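Local coordinates for FYVE, RhoGEF and PH domain-containing protein 5 (Homo sapiens, PDB 3MPX) that activates the small GTPase CDC42 by exchanging its bound GDP for GTP, here captured as the DH and first PH domains, at residues A[48-60]-A[69-81]. Residues are numbered along the deposited sequence; the frame is centred on the assembly and turned at random.
Sequences FHGAVMRALDDMD and REELRQGLSELPA
Arg73, from helix 66-98, is the hub of a salt-bridge network with Asp57 and Asp60, near the C-terminal part of helix 21-59. Its chain runs extended from CG to NE (chi3 175°), carrying the guanidinium alongside Leu56, whose CB lies over one face. Arg73 NH2 bonds Asp57 OD1 at 3.2 Å, on the anti side of that carboxylate, and forms a salt bridge with Asp60 OD2 (2.7 Å), its hydrogen bond weak in angle; Arg73 NH1 bonds the syn lone pair of Asp60 OD1 and pairs with Glu70 OE1 within its own helix. Asp60 OD1 also takes a weak bond from Arg69 NE (3.1 Å). Without this guanidinium, as with an alanine here, Asp57 would probably lose its cross-helix mate, Asp60 would keep just the weak Arg69 bond across this contact, and Glu70 would lose its pairing.

His49 ND1 donates a hydrogen bond to Leu76 O (3.0 Å); the oxygen lies in the imidazole plane, while ND1 stands well above the carbonyl plane. The ring is sandwiched between Met53 CG and Pro80 CG, the latter a CH-pi contact.

Apolar packing is knobs-into-holes: Leu56 sits among Arg69, Leu72, Arg73 and Leu76, and Leu76 among Phe48, His49, Val52 and Leu56. Leu79 CD1 meets the edge of the Phe48 ring at CD2 (3.5 Å).

The axes of 48-59 and 69-81 run roughly antiparallel (146°), 10.0 Å apart at closest approach, in the all-helical DH domain; Leu144 of helix 142-152 packs on Val52 and Leu56, while Leu166 of helix 162-184 touches Phe48 and Leu79.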
# COMPACT_ATOMS: atom_id res chain seq x y z
N PHE A 48 8.41 18.80 -4.64
CA PHE A 48 8.16 18.80 -3.21
C PHE A 48 9.44 19.14 -2.46
O PHE A 48 9.52 20.23 -1.91
CB PHE A 48 7.51 17.50 -2.74
CG PHE A 48 7.30 17.41 -1.24
CD1 PHE A 48 6.30 18.15 -0.62
CD2 PHE A 48 8.08 16.57 -0.47
CE1 PHE A 48 6.10 18.06 0.75
CE2 PHE A 48 7.87 16.47 0.90
CZ PHE A 48 6.88 17.22 1.51
N HIS A 49 10.45 18.26 -2.48
CA HIS A 49 11.70 18.51 -1.79
C HIS A 49 12.31 19.86 -2.25
O HIS A 49 12.51 20.74 -1.41
CB HIS A 49 12.66 17.32 -1.98
CG HIS A 49 14.09 17.60 -1.63
ND1 HIS A 49 14.64 17.15 -0.46
CD2 HIS A 49 15.03 18.25 -2.35
CE1 HIS A 49 15.90 17.56 -0.47
NE2 HIS A 49 16.17 18.25 -1.58
N GLY A 50 12.55 20.01 -3.56
CA GLY A 50 13.12 21.22 -4.15
C GLY A 50 12.42 22.50 -3.75
O GLY A 50 13.06 23.44 -3.27
N ALA A 51 11.07 22.54 -3.89
CA ALA A 51 10.25 23.71 -3.56
C ALA A 51 10.25 24.03 -2.06
O ALA A 51 10.23 25.20 -1.68
CB ALA A 51 8.83 23.53 -4.06
N VAL A 52 10.29 22.99 -1.21
CA VAL A 52 10.32 23.16 0.24
C VAL A 52 11.73 23.59 0.68
O VAL A 52 11.84 24.51 1.50
CB VAL A 52 9.78 21.92 1.00
CG1 VAL A 52 9.70 22.19 2.49
CG2 VAL A 52 8.41 21.52 0.46
N MSE A 53 12.80 23.01 0.08
CA MSE A 53 14.18 23.42 0.37
C MSE A 53 14.35 24.91 0.04
O MSE A 53 14.81 25.68 0.89
CB MSE A 53 15.21 22.55 -0.37
CG MSE A 53 15.32 21.12 0.18
SE MSE A 53 15.51 20.94 2.14
CE MSE A 53 17.46 21.24 2.25
N ARG A 54 13.86 25.34 -1.16
CA ARG A 54 13.87 26.73 -1.62
C ARG A 54 13.16 27.63 -0.60
O ARG A 54 13.74 28.64 -0.19
CB ARG A 54 13.21 26.87 -3.02
CG ARG A 54 14.14 26.59 -4.18
CD ARG A 54 13.46 26.81 -5.51
NE ARG A 54 12.85 25.59 -6.04
CZ ARG A 54 11.61 25.50 -6.52
NH1 ARG A 54 11.15 24.34 -6.97
NH2 ARG A 54 10.82 26.57 -6.55
N ALA A 55 11.95 27.24 -0.15
CA ALA A 55 11.21 28.01 0.85
C ALA A 55 11.97 28.10 2.17
O ALA A 55 12.26 29.21 2.61
CB ALA A 55 9.83 27.40 1.08
N LEU A 56 12.34 26.94 2.79
CA LEU A 56 13.05 26.85 4.07
C LEU A 56 14.35 27.68 4.06
O LEU A 56 14.61 28.37 5.05
CB LEU A 56 13.31 25.39 4.52
CG LEU A 56 12.08 24.51 4.86
CD1 LEU A 56 12.50 23.09 5.18
CD2 LEU A 56 11.26 25.09 6.00
N ASP A 57 15.10 27.68 2.93
CA ASP A 57 16.31 28.51 2.73
C ASP A 57 15.99 30.00 2.87
O ASP A 57 16.82 30.74 3.42
CB ASP A 57 16.97 28.25 1.36
CG ASP A 57 17.69 26.92 1.18
OD1 ASP A 57 18.08 26.30 2.20
OD2 ASP A 57 17.88 26.50 0.01
N ASP A 58 14.78 30.45 2.41
CA ASP A 58 14.33 31.84 2.52
C ASP A 58 13.96 32.17 3.97
O ASP A 58 14.20 33.28 4.45
CB ASP A 58 13.10 32.11 1.63
CG ASP A 58 13.31 32.12 0.13
OD1 ASP A 58 14.46 32.33 -0.31
OD2 ASP A 58 12.31 32.00 -0.61
N MSE A 59 13.35 31.19 4.66
CA MSE A 59 12.87 31.32 6.04
C MSE A 59 13.99 31.39 7.04
O MSE A 59 13.76 31.80 8.18
CB MSE A 59 11.92 30.20 6.41
CG MSE A 59 10.62 30.24 5.65
SE MSE A 59 9.68 28.57 5.93
CE MSE A 59 9.46 28.17 4.23
N ASP A 60 15.21 31.01 6.63
CA ASP A 60 16.37 31.12 7.51
C ASP A 60 16.55 32.58 7.96
O ASP A 60 16.81 32.82 9.14
CB ASP A 60 17.62 30.58 6.82
CG ASP A 60 17.66 29.07 6.70
OD1 ASP A 60 17.35 28.38 7.71
OD2 ASP A 60 18.06 28.57 5.63
N ARG A 69 12.09 23.83 11.23
CA ARG A 69 12.80 23.85 9.95
C ARG A 69 13.90 22.77 9.89
O ARG A 69 14.01 22.04 8.89
CB ARG A 69 13.46 25.22 9.74
CG ARG A 69 12.55 26.36 9.30
CD ARG A 69 13.32 27.40 8.47
NE ARG A 69 14.61 27.77 9.08
CZ ARG A 69 14.78 28.73 9.98
NH1 ARG A 69 13.75 29.48 10.36
NH2 ARG A 69 15.98 28.97 10.50
N GLU A 70 14.71 22.66 10.97
CA GLU A 70 15.82 21.69 11.02
C GLU A 70 15.33 20.25 10.95
O GLU A 70 15.95 19.43 10.27
CB GLU A 70 16.73 21.93 12.23
CG GLU A 70 17.58 23.18 12.11
CD GLU A 70 18.31 23.40 10.80
OE1 GLU A 70 18.11 24.46 10.17
OE2 GLU A 70 19.08 22.50 10.40
N GLU A 71 14.21 19.97 11.63
CA GLU A 71 13.56 18.68 11.63
C GLU A 71 12.94 18.44 10.26
O GLU A 71 13.17 17.37 9.70
CB GLU A 71 12.55 18.58 12.77
CG GLU A 71 13.23 18.28 14.11
CD GLU A 71 12.37 18.18 15.37
OE1 GLU A 71 11.14 17.98 15.26
OE2 GLU A 71 12.96 18.27 16.47
N LEU A 72 12.29 19.47 9.65
CA LEU A 72 11.78 19.35 8.27
C LEU A 72 12.92 19.00 7.29
O LEU A 72 12.78 18.06 6.50
CB LEU A 72 11.13 20.65 7.83
CG LEU A 72 9.68 20.81 8.17
CD1 LEU A 72 9.30 22.28 8.25
CD2 LEU A 72 8.80 20.02 7.20
N ARG A 73 14.05 19.71 7.39
CA ARG A 73 15.23 19.49 6.57
C ARG A 73 15.81 18.06 6.68
O ARG A 73 16.26 17.51 5.67
CB ARG A 73 16.31 20.52 6.92
CG ARG A 73 16.12 21.85 6.24
CD ARG A 73 17.41 22.61 6.20
NE ARG A 73 17.29 23.86 5.44
CZ ARG A 73 17.07 25.05 5.99
NH1 ARG A 73 16.91 25.16 7.31
NH2 ARG A 73 17.00 26.13 5.24
N GLN A 74 15.79 17.47 7.90
CA GLN A 74 16.32 16.12 8.16
C GLN A 74 15.45 15.05 7.50
O GLN A 74 15.97 14.28 6.70
CB GLN A 74 16.52 15.88 9.68
CG GLN A 74 17.57 14.82 10.08
CD GLN A 74 18.83 14.74 9.23
OE1 GLN A 74 19.07 13.75 8.53
NE2 GLN A 74 19.68 15.76 9.25
N GLY A 75 14.14 15.08 7.75
CA GLY A 75 13.15 14.19 7.17
C GLY A 75 13.08 14.32 5.66
O GLY A 75 12.94 13.32 4.96
N LEU A 76 13.24 15.54 5.15
CA LEU A 76 13.24 15.80 3.70
C LEU A 76 14.53 15.36 3.02
O LEU A 76 14.51 15.18 1.81
CB LEU A 76 12.97 17.28 3.38
CG LEU A 76 11.51 17.72 3.45
CD1 LEU A 76 11.39 19.15 3.83
CD2 LEU A 76 10.82 17.48 2.16
N SER A 77 15.64 15.17 3.78
CA SER A 77 16.93 14.77 3.21
C SER A 77 16.92 13.34 2.66
O SER A 77 17.73 12.99 1.80
CB SER A 77 18.05 14.95 4.22
OG SER A 77 17.98 13.96 5.23
N GLU A 78 16.00 12.52 3.17
CA GLU A 78 15.81 11.13 2.82
C GLU A 78 15.27 10.93 1.41
O GLU A 78 15.63 9.94 0.77
CB GLU A 78 14.89 10.47 3.84
CG GLU A 78 15.51 10.32 5.23
CD GLU A 78 16.94 9.78 5.26
OE1 GLU A 78 17.77 10.36 5.99
OE2 GLU A 78 17.22 8.80 4.53
N LEU A 79 14.46 11.89 0.90
CA LEU A 79 13.84 11.81 -0.42
C LEU A 79 14.87 11.68 -1.55
O LEU A 79 14.75 10.70 -2.27
CB LEU A 79 12.85 12.95 -0.69
CG LEU A 79 11.68 13.14 0.31
CD1 LEU A 79 10.73 14.23 -0.17
CD2 LEU A 79 10.89 11.83 0.54
N PRO A 80 15.92 12.56 -1.66
CA PRO A 80 16.94 12.37 -2.73
C PRO A 80 17.72 11.05 -2.64
O PRO A 80 18.02 10.43 -3.66
CB PRO A 80 17.87 13.57 -2.55
CG PRO A 80 17.12 14.55 -1.77
CD PRO A 80 16.20 13.79 -0.89
N ALA A 81 18.02 10.61 -1.40
CA ALA A 81 18.72 9.36 -1.12
C ALA A 81 17.90 8.18 -1.60
O ALA A 81 18.47 7.20 -2.08
CB ALA A 81 18.98 9.23 0.38